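Oxidoreductase (Listeria innocua, PDB 3E18) binds NAD and is probably a dehydrogenase of the GFO/IDH/MocA family, although its substrate is not known. Local coordinates at residues 133-138 with 186-191; 152-157 with 225-230; 165-170 with 205-210; 196-201 with 340-345. All blocks are in the same frame, centred on the assembly; numbering follows the deposited sequence.

Contact 1: residues 133-138 with 186-191; sequences IIKEMF and LFLVDS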
loop_
_atom_site.group_PDB
_atom_site.type_symbol
_atom_site.label_atom_id
_atom_site.label_comp_id
_atom_site.label_asym_id
_atom_site.label_seq_id
_atom_site.Cartn_x
_atom_site.Cartn_y
_atom_site.Cartn_z
ATOM N N ILE A 133 -10.712 -18.437 4.525
ATOM C CA ILE A 133 -9.551 -18.910 3.725
ATOM C C ILE A 133 -8.233 -18.333 4.262
ATOM O O ILE A 133 -7.281 -19.080 4.479
ATOM C CB ILE A 133 -9.726 -18.614 2.222
ATOM C CG1 ILE A 133 -10.871 -19.454 1.652
ATOM C CG2 ILE A 133 -8.443 -18.904 1.431
ATOM C CD1 ILE A 133 -11.319 -19.028 0.274
ATOM N N ILE A 134 -8.192 -17.021 4.514
ATOM C CA ILE A 134 -6.998 -16.384 5.096
ATOM C C ILE A 134 -6.685 -16.931 6.498
ATOM O O ILE A 134 -5.511 -17.148 6.863
ATOM C CB ILE A 134 -7.148 -14.818 5.137
ATOM C CG1 ILE A 134 -7.475 -14.264 3.733
ATOM C CG2 ILE A 134 -5.896 -14.151 5.661
ATOM C CD1 ILE A 134 -6.376 -14.500 2.686
ATOM N N LYS A 135 -7.739 -17.147 7.282
ATOM C CA LYS A 135 -7.613 -17.724 8.617
ATOM C C LYS A 135 -7.050 -19.136 8.529
ATOM O O LYS A 135 -6.182 -19.508 9.303
ATOM C CB LYS A 135 -8.973 -17.726 9.324
ATOM C CG LYS A 135 -8.924 -18.159 10.776
ATOM C CD LYS A 135 -10.236 -17.798 11.458
ATOM C CE LYS A 135 -10.086 -17.776 12.970
ATOM N NZ LYS A 135 -10.106 -19.158 13.514
ATOM N N GLU A 136 -7.536 -19.917 7.570
ATOM C CA GLU A 136 -6.945 -21.251 7.322
ATOM C C GLU A 136 -5.447 -21.161 6.985
ATOM O O GLU A 136 -4.620 -21.850 7.611
ATOM C CB GLU A 136 -7.717 -21.996 6.222
ATOM C CG GLU A 136 -7.165 -23.402 5.869
ATOM C CD GLU A 136 -7.437 -24.480 6.926
ATOM O OE1 GLU A 136 -8.125 -24.200 7.933
ATOM O OE2 GLU A 136 -6.967 -25.627 6.734
ATOM N N MET A 137 -5.101 -20.279 6.041
ATOM C CA MET A 137 -3.698 -20.071 5.652
ATOM C C MET A 137 -2.845 -19.637 6.838
ATOM O O MET A 137 -1.742 -20.139 7.023
ATOM C CB MET A 137 -3.573 -19.060 4.503
ATOM C CG MET A 137 -4.250 -19.493 3.221
ATOM S SD MET A 137 -4.312 -18.210 1.966
ATOM C CE MET A 137 -2.572 -17.938 1.670
ATOM N N PHE A 138 -3.381 -18.723 7.645
ATOM C CA PHE A 138 -2.686 -18.149 8.796
ATOM C C PHE A 138 -2.382 -19.232 9.834
ATOM O O PHE A 138 -1.260 -19.330 10.330
ATOM C CB PHE A 138 -3.552 -17.020 9.398
ATOM C CG PHE A 138 -2.866 -16.192 10.457
ATOM C CD1 PHE A 138 -2.120 -15.072 10.108
ATOM C CD2 PHE A 138 -3.009 -16.500 11.808
ATOM C CE1 PHE A 138 -1.483 -14.301 11.092
ATOM C CE2 PHE A 138 -2.385 -15.740 12.787
ATOM C CZ PHE A 138 -1.624 -14.637 12.430
ATOM N N LEU A 186 -8.088 -7.979 13.778
ATOM C CA LEU A 186 -7.790 -8.080 15.214
ATOM C C LEU A 186 -8.253 -9.424 15.799
ATOM O O LEU A 186 -7.674 -9.952 16.765
ATOM C CB LEU A 186 -8.400 -6.882 15.952
ATOM C CG LEU A 186 -7.428 -5.775 16.395
ATOM C CD1 LEU A 186 -6.464 -5.363 15.293
ATOM C CD2 LEU A 186 -8.157 -4.558 16.963
ATOM N N PHE A 187 -9.306 -9.971 15.205
ATOM C CA PHE A 187 -9.734 -11.342 15.488
ATOM C C PHE A 187 -8.662 -12.361 15.049
ATOM O O PHE A 187 -8.398 -13.329 15.768
ATOM C CB PHE A 187 -11.093 -11.614 14.808
ATOM C CG PHE A 187 -11.625 -13.016 15.005
ATOM C CD1 PHE A 187 -11.681 -13.593 16.277
ATOM C CD2 PHE A 187 -12.108 -13.740 13.911
ATOM C CE1 PHE A 187 -12.190 -14.886 16.456
ATOM C CE2 PHE A 187 -12.615 -15.040 14.073
ATOM C CZ PHE A 187 -12.658 -15.605 15.353
ATOM N N LEU A 188 -8.039 -12.138 13.888
ATOM C CA LEU A 188 -7.013 -13.057 13.373
ATOM C C LEU A 188 -5.691 -13.006 14.149
ATOM O O LEU A 188 -5.153 -14.042 14.543
ATOM C CB LEU A 188 -6.744 -12.791 11.891
ATOM C CG LEU A 188 -5.870 -13.811 11.159
ATOM C CD1 LEU A 188 -6.467 -15.222 11.219
ATOM C CD2 LEU A 188 -5.641 -13.385 9.719
ATOM N N VAL A 189 -5.179 -11.794 14.359
ATOM C CA VAL A 189 -3.838 -11.598 14.908
ATOM C C VAL A 189 -3.917 -11.585 16.428
ATOM O O VAL A 189 -4.718 -10.850 16.997
ATOM C CB VAL A 189 -3.215 -10.287 14.359
ATOM C CG1 VAL A 189 -1.792 -10.086 14.893
ATOM C CG2 VAL A 189 -3.209 -10.302 12.825
ATOM N N ASP A 190 -3.109 -12.409 17.084
ATOM C CA ASP A 190 -3.087 -12.462 18.545
ATOM C C ASP A 190 -1.921 -11.632 19.046
ATOM O O ASP A 190 -0.911 -12.159 19.544
ATOM C CB ASP A 190 -3.014 -13.917 19.046
ATOM C CG ASP A 190 -3.010 -14.029 20.573
ATOM O OD1 ASP A 190 -3.682 -13.220 21.258
ATOM O OD2 ASP A 190 -2.312 -14.931 21.085
ATOM N N SER A 191 -2.075 -10.317 18.899
ATOM C CA SER A 191 -1.043 -9.351 19.250
ATOM C C SER A 191 -1.671 -7.968 19.375
ATOM O O SER A 191 -2.651 -7.647 18.695
ATOM C CB SER A 191 0.060 -9.328 18.185
ATOM O OG SER A 191 1.192 -8.613 18.647
#
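F187 and L188, at the end of helix 173-188, meet one side of helix 129-140 through the side chains of K135, I134 and F138. The F187 ring receives the aliphatic part of K135 obliquely, with CE of K135 3.9 Å from CE2 of F187. K135 bends only at its last torsion, which leaves NZ to form a salt bridge with E139 one turn further along its own helix, while F187 has a cation-pi partner in R126. L188 follows, and it carries most of the contact. Its CG stands anti to the backbone N (chi1 -170°), from where the branch reaches over one face of the F138 ring: CG lies 4.0 Å from the ring centroid, 14° off the normal, a CH-pi contact. CD1 of L188 sits 3.7 Å from CD2 of F138 and also 3.8 Å from CA of K135, so this methyl lies directly against the helix backbone. The other methyl, CD2, touches CG2 of I134 at 4.1 Å. At V189 the chain leaves helical geometry. Both helices pack on strand 146-154, where L149 touches I134 and L188; this is helix-helix packing on a mixed sheet, within the alpha+beta C-terminal domain of the GFO/IDH/MocA family.

Contact 2: residues 152-157 with 225-230; sequences RVHGAN and QIEVGT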
loop_
_atom_site.group_PDB
_atom_site.type_symbol
_atom_site.label_atom_id
_atom_site.label_comp_id
_atom_site.label_asym_id
_atom_site.label_seq_id
_atom_site.Cartn_x
_atom_site.Cartn_y
_atom_site.Cartn_z
ATOM N N ARG A 152 -8.615 -5.238 1.315
ATOM C CA ARG A 152 -9.127 -4.085 0.582
ATOM C C ARG A 152 -10.557 -4.329 0.143
ATOM O O ARG A 152 -10.867 -5.378 -0.384
ATOM C CB ARG A 152 -8.301 -3.830 -0.698
ATOM C CG ARG A 152 -6.883 -3.305 -0.487
ATOM C CD ARG A 152 -6.160 -3.100 -1.828
ATOM N NE ARG A 152 -4.817 -2.518 -1.648
ATOM C CZ ARG A 152 -3.691 -3.212 -1.489
ATOM N NH1 ARG A 152 -2.535 -2.578 -1.328
ATOM N NH2 ARG A 152 -3.708 -4.537 -1.471
ATOM N N VAL A 153 -11.425 -3.356 0.363
ATOM C CA VAL A 153 -12.740 -3.388 -0.269
ATOM C C VAL A 153 -12.865 -2.161 -1.153
ATOM O O VAL A 153 -12.986 -1.039 -0.664
ATOM C CB VAL A 153 -13.895 -3.485 0.773
ATOM C CG1 VAL A 153 -15.250 -3.418 0.070
ATOM C CG2 VAL A 153 -13.793 -4.787 1.572
ATOM N N HIS A 154 -12.850 -2.379 -2.464
ATOM C CA HIS A 154 -12.895 -1.300 -3.437
ATOM C C HIS A 154 -14.185 -1.377 -4.238
ATOM O O HIS A 154 -14.703 -2.462 -4.492
ATOM C CB HIS A 154 -11.727 -1.437 -4.420
ATOM C CG HIS A 154 -10.403 -0.980 -3.879
ATOM N ND1 HIS A 154 -9.252 -1.007 -4.638
ATOM C CD2 HIS A 154 -10.050 -0.458 -2.680
ATOM C CE1 HIS A 154 -8.242 -0.546 -3.921
ATOM N NE2 HIS A 154 -8.698 -0.201 -2.731
ATOM N N GLY A 155 -14.677 -0.226 -4.665
ATOM C CA GLY A 155 -15.855 -0.180 -5.540
ATOM C C GLY A 155 -16.015 1.221 -6.062
ATOM O O GLY A 155 -15.258 2.098 -5.682
ATOM N N ALA A 156 -16.977 1.448 -6.954
ATOM C CA ALA A 156 -17.231 2.804 -7.410
ATOM C C ALA A 156 -18.716 3.153 -7.334
ATOM O O ALA A 156 -19.319 3.573 -8.317
ATOM C CB ALA A 156 -16.683 3.016 -8.814
ATOM N N ASN A 157 -19.294 2.977 -6.150
ATOM C CA ASN A 157 -20.704 3.283 -5.928
ATOM C C ASN A 157 -20.939 4.422 -4.931
ATOM O O ASN A 157 -22.084 4.821 -4.688
ATOM C CB ASN A 157 -21.468 2.015 -5.522
ATOM C CG ASN A 157 -21.688 1.067 -6.692
ATOM O OD1 ASN A 157 -21.912 1.501 -7.822
ATOM N ND2 ASN A 157 -21.626 -0.238 -6.427
ATOM N N GLN A 225 -2.166 -3.542 5.932
ATOM C CA GLN A 225 -2.690 -2.359 5.315
ATOM C C GLN A 225 -4.144 -2.672 5.058
ATOM O O GLN A 225 -4.432 -3.701 4.458
ATOM C CB GLN A 225 -1.974 -2.064 4.002
ATOM C CG GLN A 225 -2.528 -0.820 3.279
ATOM C CD GLN A 225 -1.696 -0.410 2.079
ATOM O OE1 GLN A 225 -0.494 -0.634 2.050
ATOM N NE2 GLN A 225 -2.341 0.187 1.069
ATOM N N ILE A 226 -5.037 -1.807 5.546
ATOM C CA ILE A 226 -6.492 -1.980 5.393
ATOM C C ILE A 226 -7.002 -0.822 4.578
ATOM O O ILE A 226 -6.650 0.336 4.808
ATOM C CB ILE A 226 -7.235 -2.017 6.771
ATOM C CG1 ILE A 226 -6.591 -3.030 7.736
ATOM C CG2 ILE A 226 -8.736 -2.188 6.590
ATOM C CD1 ILE A 226 -6.487 -4.465 7.235
ATOM N N GLU A 227 -7.870 -1.093 3.621
ATOM C CA GLU A 227 -8.231 -0.003 2.755
ATOM C C GLU A 227 -9.675 -0.223 2.374
ATOM O O GLU A 227 -10.103 -1.362 2.231
ATOM C CB GLU A 227 -7.326 -0.126 1.538
ATOM C CG GLU A 227 -7.248 1.002 0.592
ATOM C CD GLU A 227 -6.141 0.749 -0.407
ATOM O OE1 GLU A 227 -4.944 0.876 -0.050
ATOM O OE2 GLU A 227 -6.473 0.388 -1.547
ATOM N N VAL A 228 -10.427 0.866 2.287
ATOM C CA VAL A 228 -11.761 0.855 1.694
ATOM C C VAL A 228 -11.755 1.994 0.723
ATOM O O VAL A 228 -11.219 3.060 1.018
ATOM C CB VAL A 228 -12.890 1.062 2.743
ATOM C CG1 VAL A 228 -14.279 1.205 2.062
ATOM C CG2 VAL A 228 -12.951 -0.099 3.716
ATOM N N GLY A 229 -12.356 1.791 -0.443
ATOM C CA GLY A 229 -12.493 2.883 -1.371
ATOM C C GLY A 229 -13.840 2.742 -2.050
ATOM O O GLY A 229 -14.290 1.622 -2.302
ATOM N N THR A 230 -14.476 3.877 -2.321
ATOM C CA THR A 230 -15.787 3.911 -2.986
ATOM C C THR A 230 -15.723 4.721 -4.272
ATOM O O THR A 230 -16.757 5.063 -4.862
ATOM C CB THR A 230 -16.914 4.461 -2.053
ATOM O OG1 THR A 230 -16.562 5.756 -1.528
ATOM C CG2 THR A 230 -17.184 3.507 -0.907
HETATM O O HOH W 1 -3.199 0.138 -1.801
#
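R152-H154 and Q225-G229 run side by side as parallel strands, their axes 4.7 Å apart at closest approach and 7° from parallel. R152 pairs with E227 and V153 with V228. V153 bonds to both sides of V228: its N donates to O of E227 at 3.0 Å, and its O accepts from N of G229 at 2.9 Å. The bond from G155 N to G229 O is weak.

E227 projects from the same face as R152 and H154, and its carboxylate is gripped from several directions. NE2 of H154 donates to the anti lone pair of OE2 of E227, at 2.6 Å, with the ring and carboxylate only 10° from coplanar. On its other nitrogen, ND1, the imidazole is bonded to N of L236, which helps to fix its rotation. R152 runs extended from CG to NE, and its NE makes a weak salt bridge of 3.3 Å to OE2 of E227, the guanidinium plane turned 74° from the carboxylate; its stronger partner is E150. The other oxygen, OE1 of E227, accepts from NE2 of Q225 at 2.9 Å, and a water links it to NH1 of R152. This buried polar cluster lies at the dimer interface: Q225 bonds to Q225 of the second subunit, and the two R152 guanidinium groups come close despite like charge. V228, on the other face, packs on helix 173-188. The pair forms the parallel centre of an otherwise antiparallel sheet, whose polar face meets the second subunit in the GFO/IDH/MocA C-terminal domain.

Contact 3: residues 165-170 with 205-210; sequences HLKAHG and GDEVDD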
loop_
_atom_site.group_PDB
_atom_site.type_symbol
_atom_site.label_atom_id
_atom_site.label_comp_id
_atom_site.label_asym_id
_atom_site.label_seq_id
_atom_site.Cartn_x
_atom_site.Cartn_y
_atom_site.Cartn_z
ATOM N N HIS A 165 -24.016 9.625 5.219
ATOM C CA HIS A 165 -23.287 10.806 4.734
ATOM C C HIS A 165 -22.960 11.815 5.834
ATOM O O HIS A 165 -22.250 12.795 5.579
ATOM C CB HIS A 165 -24.082 11.528 3.638
ATOM C CG HIS A 165 -24.187 10.767 2.355
ATOM N ND1 HIS A 165 -23.497 11.123 1.215
ATOM C CD2 HIS A 165 -24.910 9.670 2.029
ATOM C CE1 HIS A 165 -23.790 10.279 0.241
ATOM N NE2 HIS A 165 -24.645 9.387 0.711
ATOM N N LEU A 166 -23.474 11.587 7.047
ATOM C CA LEU A 166 -23.450 12.605 8.101
ATOM C C LEU A 166 -22.636 12.190 9.313
ATOM O O LEU A 166 -22.762 11.056 9.787
ATOM C CB LEU A 166 -24.879 12.944 8.529
ATOM C CG LEU A 166 -25.738 13.543 7.409
ATOM C CD1 LEU A 166 -27.217 13.384 7.693
ATOM C CD2 LEU A 166 -25.367 15.006 7.183
ATOM N N LYS A 167 -21.820 13.115 9.819
ATOM C CA LYS A 167 -20.998 12.877 11.019
ATOM C C LYS A 167 -21.830 12.588 12.265
ATOM O O LYS A 167 -21.400 11.826 13.147
ATOM C CB LYS A 167 -20.104 14.085 11.321
ATOM C CG LYS A 167 -18.788 14.123 10.579
ATOM C CD LYS A 167 -17.746 14.934 11.361
ATOM C CE LYS A 167 -16.447 15.121 10.567
ATOM N NZ LYS A 167 -15.824 13.834 10.102
ATOM N N ALA A 168 -23.009 13.213 12.331
ATOM C CA ALA A 168 -23.907 13.126 13.487
ATOM C C ALA A 168 -24.352 11.696 13.750
ATOM O O ALA A 168 -24.493 11.290 14.901
ATOM C CB ALA A 168 -25.134 14.017 13.279
ATOM N N HIS A 169 -24.553 10.946 12.668
ATOM C CA HIS A 169 -25.066 9.585 12.728
ATOM C C HIS A 169 -23.978 8.528 12.573
ATOM O O HIS A 169 -24.284 7.359 12.324
ATOM C CB HIS A 169 -26.134 9.403 11.646
ATOM C CG HIS A 169 -27.263 10.373 11.763
ATOM N ND1 HIS A 169 -28.216 10.283 12.754
ATOM C CD2 HIS A 169 -27.580 11.468 11.034
ATOM C CE1 HIS A 169 -29.083 11.272 12.620
ATOM N NE2 HIS A 169 -28.718 12.007 11.585
ATOM N N GLY A 170 -22.717 8.943 12.716
ATOM C CA GLY A 170 -21.575 8.022 12.648
ATOM C C GLY A 170 -21.395 7.438 11.259
ATOM O O GLY A 170 -21.186 6.229 11.101
ATOM N N GLY A 205 -16.422 14.825 -1.518
ATOM C CA GLY A 205 -16.764 16.142 -0.984
ATOM C C GLY A 205 -17.763 16.145 0.159
ATOM O O GLY A 205 -18.293 17.199 0.509
ATOM N N ASP A 206 -18.006 14.974 0.749
ATOM C CA ASP A 206 -18.897 14.850 1.904
ATOM C C ASP A 206 -18.203 15.263 3.187
ATOM O O ASP A 206 -16.976 15.409 3.220
ATOM C CB ASP A 206 -19.417 13.416 2.039
ATOM C CG ASP A 206 -20.543 13.116 1.082
ATOM O OD1 ASP A 206 -21.543 13.866 1.078
ATOM O OD2 ASP A 206 -20.429 12.124 0.333
ATOM N N GLU A 207 -18.986 15.444 4.250
ATOM C CA GLU A 207 -18.428 15.790 5.568
ATOM C C GLU A 207 -17.801 14.575 6.258
ATOM O O GLU A 207 -17.016 14.716 7.211
ATOM C CB GLU A 207 -19.489 16.455 6.463
ATOM C CG GLU A 207 -20.715 15.586 6.754
ATOM C CD GLU A 207 -21.743 16.282 7.633
ATOM O OE1 GLU A 207 -22.455 17.182 7.123
ATOM O OE2 GLU A 207 -21.849 15.915 8.824
ATOM N N VAL A 208 -18.141 13.389 5.757
ATOM C CA VAL A 208 -17.542 12.126 6.206
ATOM C C VAL A 208 -16.657 11.510 5.119
ATOM O O VAL A 208 -16.799 11.820 3.936
ATOM C CB VAL A 208 -18.611 11.083 6.607
ATOM C CG1 VAL A 208 -19.454 11.602 7.767
ATOM C CG2 VAL A 208 -19.503 10.708 5.413
ATOM N N ASP A 209 -15.751 10.635 5.549
ATOM C CA ASP A 209 -14.816 9.950 4.657
ATOM C C ASP A 209 -15.510 8.982 3.704
ATOM O O ASP A 209 -16.422 8.255 4.102
ATOM C CB ASP A 209 -13.766 9.207 5.483
ATOM C CG ASP A 209 -14.358 8.068 6.307
ATOM O OD1 ASP A 209 -14.952 8.331 7.376
ATOM O OD2 ASP A 209 -14.216 6.902 5.887
ATOM N N ASP A 210 -15.084 8.979 2.443
ATOM C CA ASP A 210 -15.650 8.058 1.456
ATOM C C ASP A 210 -14.691 6.888 1.245
ATOM O O ASP A 210 -14.897 6.011 0.400
ATOM C CB ASP A 210 -15.992 8.783 0.149
ATOM C CG ASP A 210 -14.795 9.494 -0.474
ATOM O OD1 ASP A 210 -13.831 8.808 -0.864
ATOM O OD2 ASP A 210 -14.832 10.741 -0.603
HETATM O O HOH W 2 -21.947 15.333 3.633
HETATM O O HOH W 3 -23.751 15.812 10.852
#
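The imidazole of H165 meets the carboxylate of D206 at its edge: OD1 of D206 lies in the ring plane, and the two planes stand 79° apart. The bond from ND1 of H165 to OD1 of D206 is straight, 174° at the hydrogen, but weak at 3.4 Å. Across the ring, NE2 of H165 makes weak bonds to the carbonyl groups of G161 and I159. A water reinforces the pairing, donating to OD1 of D206 and to O of H165 while accepting from N of E207.

E207 makes a direct bond to the backbone of the other loop, reached by a chain that is extended beyond CG. There OE2 of E207 accepts from N of K167 at 3.0 Å, on the anti side and 33° out of the carboxylate plane. A second water bridges the same OE2 to N of A168.

K167 lies alongside V208, the two side chains passing in opposite directions with CG of K167 3.8 Å from CG1 of V208. The K167 chain bends at chi4, and its NZ makes a weak bond to O of E207. The branches of V208 divide between K167 N and H165 O, CG2 being 3.5 Å from that oxygen.

Residues 165-170 directly follow W163 and R164, which bind NAD, and G170 O and H169 bond to N75, another NAD-binding residue, and to D76. The chemistry is that of a solvent-accessible junction: weak side-chain bonds and waters supplement one good carboxylate-amide bond, and the E207 charge is probably steadied by the K167 amide and by the water held on A168 N.

Contact 4: residues 196-201 with 340-345; sequences VSANLS and EAAETN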
loop_
_atom_site.group_PDB
_atom_site.type_symbol
_atom_site.label_atom_id
_atom_site.label_comp_id
_atom_site.label_asym_id
_atom_site.label_seq_id
_atom_site.Cartn_x
_atom_site.Cartn_y
_atom_site.Cartn_z
ATOM N N VAL A 196 -0.305 2.997 14.284
ATOM C CA VAL A 196 -1.297 3.194 13.207
ATOM C C VAL A 196 -1.008 4.517 12.514
ATOM O O VAL A 196 -0.865 5.545 13.184
ATOM C CB VAL A 196 -2.742 3.347 13.775
ATOM C CG1 VAL A 196 -3.781 3.274 12.661
ATOM C CG2 VAL A 196 -3.034 2.339 14.842
ATOM N N SER A 197 -0.956 4.513 11.182
ATOM C CA SER A 197 -0.979 5.758 10.432
ATOM C C SER A 197 -2.182 5.587 9.515
ATOM O O SER A 197 -2.560 4.469 9.219
ATOM C CB SER A 197 0.301 5.920 9.616
ATOM O OG SER A 197 0.441 4.924 8.619
ATOM N N ALA A 198 -2.785 6.680 9.104
ATOM C CA ALA A 198 -3.991 6.603 8.258
ATOM C C ALA A 198 -4.172 7.869 7.492
ATOM O O ALA A 198 -3.676 8.927 7.882
ATOM C CB ALA A 198 -5.253 6.333 9.115
ATOM N N ASN A 199 -4.886 7.749 6.382
ATOM C CA ASN A 199 -5.291 8.909 5.612
ATOM C C ASN A 199 -6.688 8.616 5.123
ATOM O O ASN A 199 -7.013 7.482 4.787
ATOM C CB ASN A 199 -4.276 9.222 4.477
ATOM C CG ASN A 199 -4.963 9.503 3.132
ATOM O OD1 ASN A 199 -5.532 10.591 2.902
ATOM N ND2 ASN A 199 -4.874 8.532 2.219
ATOM N N LEU A 200 -7.537 9.635 5.167
ATOM C CA LEU A 200 -8.933 9.481 4.772
ATOM C C LEU A 200 -9.165 10.092 3.402
ATOM O O LEU A 200 -8.493 11.044 3.009
ATOM C CB LEU A 200 -9.862 10.162 5.787
ATOM C CG LEU A 200 -9.774 9.817 7.274
ATOM C CD1 LEU A 200 -10.705 10.705 8.109
ATOM C CD2 LEU A 200 -10.073 8.357 7.515
ATOM N N SER A 201 -10.141 9.565 2.683
ATOM C CA SER A 201 -10.511 10.147 1.405
ATOM C C SER A 201 -11.758 11.010 1.540
ATOM O O SER A 201 -12.753 10.575 2.109
ATOM C CB SER A 201 -10.756 9.050 0.375
ATOM O OG SER A 201 -11.313 9.608 -0.804
ATOM N N GLU A 340 -7.621 9.873 14.743
ATOM C CA GLU A 340 -6.589 10.735 15.288
ATOM C C GLU A 340 -5.370 10.819 14.354
ATOM O O GLU A 340 -4.848 11.915 14.107
ATOM C CB GLU A 340 -6.169 10.230 16.668
ATOM C CG GLU A 340 -5.164 11.152 17.366
ATOM C CD GLU A 340 -4.508 10.523 18.578
ATOM O OE1 GLU A 340 -5.074 9.570 19.168
ATOM O OE2 GLU A 340 -3.411 10.991 18.950
ATOM N N ALA A 341 -4.930 9.670 13.835
ATOM C CA ALA A 341 -3.775 9.607 12.931
ATOM C C ALA A 341 -4.010 10.429 11.680
ATOM O O ALA A 341 -3.144 11.194 11.257
ATOM C CB ALA A 341 -3.443 8.139 12.568
ATOM N N ALA A 342 -5.195 10.300 11.100
ATOM C CA ALA A 342 -5.522 11.067 9.905
ATOM C C ALA A 342 -5.728 12.573 10.147
ATOM O O ALA A 342 -5.313 13.400 9.332
ATOM C CB ALA A 342 -6.725 10.470 9.243
ATOM N N GLU A 343 -6.370 12.935 11.254
ATOM C CA GLU A 343 -6.600 14.355 11.545
ATOM C C GLU A 343 -5.319 15.100 11.957
ATOM O O GLU A 343 -5.171 16.272 11.647
ATOM C CB GLU A 343 -7.749 14.558 12.558
ATOM C CG GLU A 343 -7.366 14.475 14.031
ATOM C CD GLU A 343 -8.090 15.504 14.897
ATOM O OE1 GLU A 343 -8.556 16.534 14.354
ATOM O OE2 GLU A 343 -8.177 15.287 16.126
ATOM N N THR A 344 -4.385 14.419 12.615
ATOM C CA THR A 344 -3.143 15.063 13.004
ATOM C C THR A 344 -1.987 14.787 12.032
ATOM O O THR A 344 -0.886 15.310 12.229
ATOM C CB THR A 344 -2.716 14.661 14.426
ATOM O OG1 THR A 344 -2.427 13.260 14.462
ATOM C CG2 THR A 344 -3.830 14.980 15.435
ATOM N N ASN A 345 -2.245 13.986 10.994
ATOM C CA ASN A 345 -1.208 13.526 10.028
ATOM C C ASN A 345 0.040 13.006 10.741
ATOM O O ASN A 345 1.165 13.412 10.462
ATOM C CB ASN A 345 -0.872 14.634 9.019
ATOM C CG ASN A 345 -0.099 14.132 7.800
ATOM O OD1 ASN A 345 -0.044 12.930 7.498
ATOM N ND2 ASN A 345 0.500 15.068 7.091
HETATM O O HOH W 4 -2.302 11.313 7.770
#
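L200 holds CG anti to its carbonyl carbon (chi1 -54°), which brings this atom to 3.7 Å from CB of A342. That methyl is shared, for CB of A342 also lies 3.7 Å from O of A198. It packs on the A198 methyl as well, CB of A342 being 4.4 Å from CB of A198. One residue earlier on the helix, CB of A341 is directed at the strand backbone, where it rests 3.7 Å from O of V196 and 3.8 Å from N of A198. With alanine at both positions, the helix comes close: its axis passes 6.3 Å from that of the strand, at a crossing angle of -66°. CA of A342 even makes a CA-H...O contact with O of A198.

Earlier on the helix, I338 packs against V196 and A198. T344 N and OG1 both donate to O of E340, from opposite faces of its plane. N345, with positive phi, then turns the chain out of the helix, and a water joins its OD1 to O of A198. ND2 and O of N345 bond to S195 and H349 of the second subunit. The interface is thus chiefly methyl against backbone, its one polar link across the segments being water-mediated, beside the dimer contact.

How the contacts relate
Contact 1 pairs two helices, contact 2 two strands and contact 4 a strand with a helix, all on the mixed sheet of the C-terminal domain, while contact 3 joins two loops that follow its strands. Helix 129-140, strand 146-154, helix 173-188 and strand 193-201 follow one another in the chain, and contact 3 is nested in the loop closed by contact 2. Centres of contacts 2, 3 and 4 lie about 16 Å from one another, those of contacts 1 and 3 about 31 Å. Through D210, contact 3 touches both neighbours, probably by hydrogen bonds to T230 and S201. Contacts 2 and 4 reach the second subunit, so this sheet connects the dimer interface with loops near the NAD site.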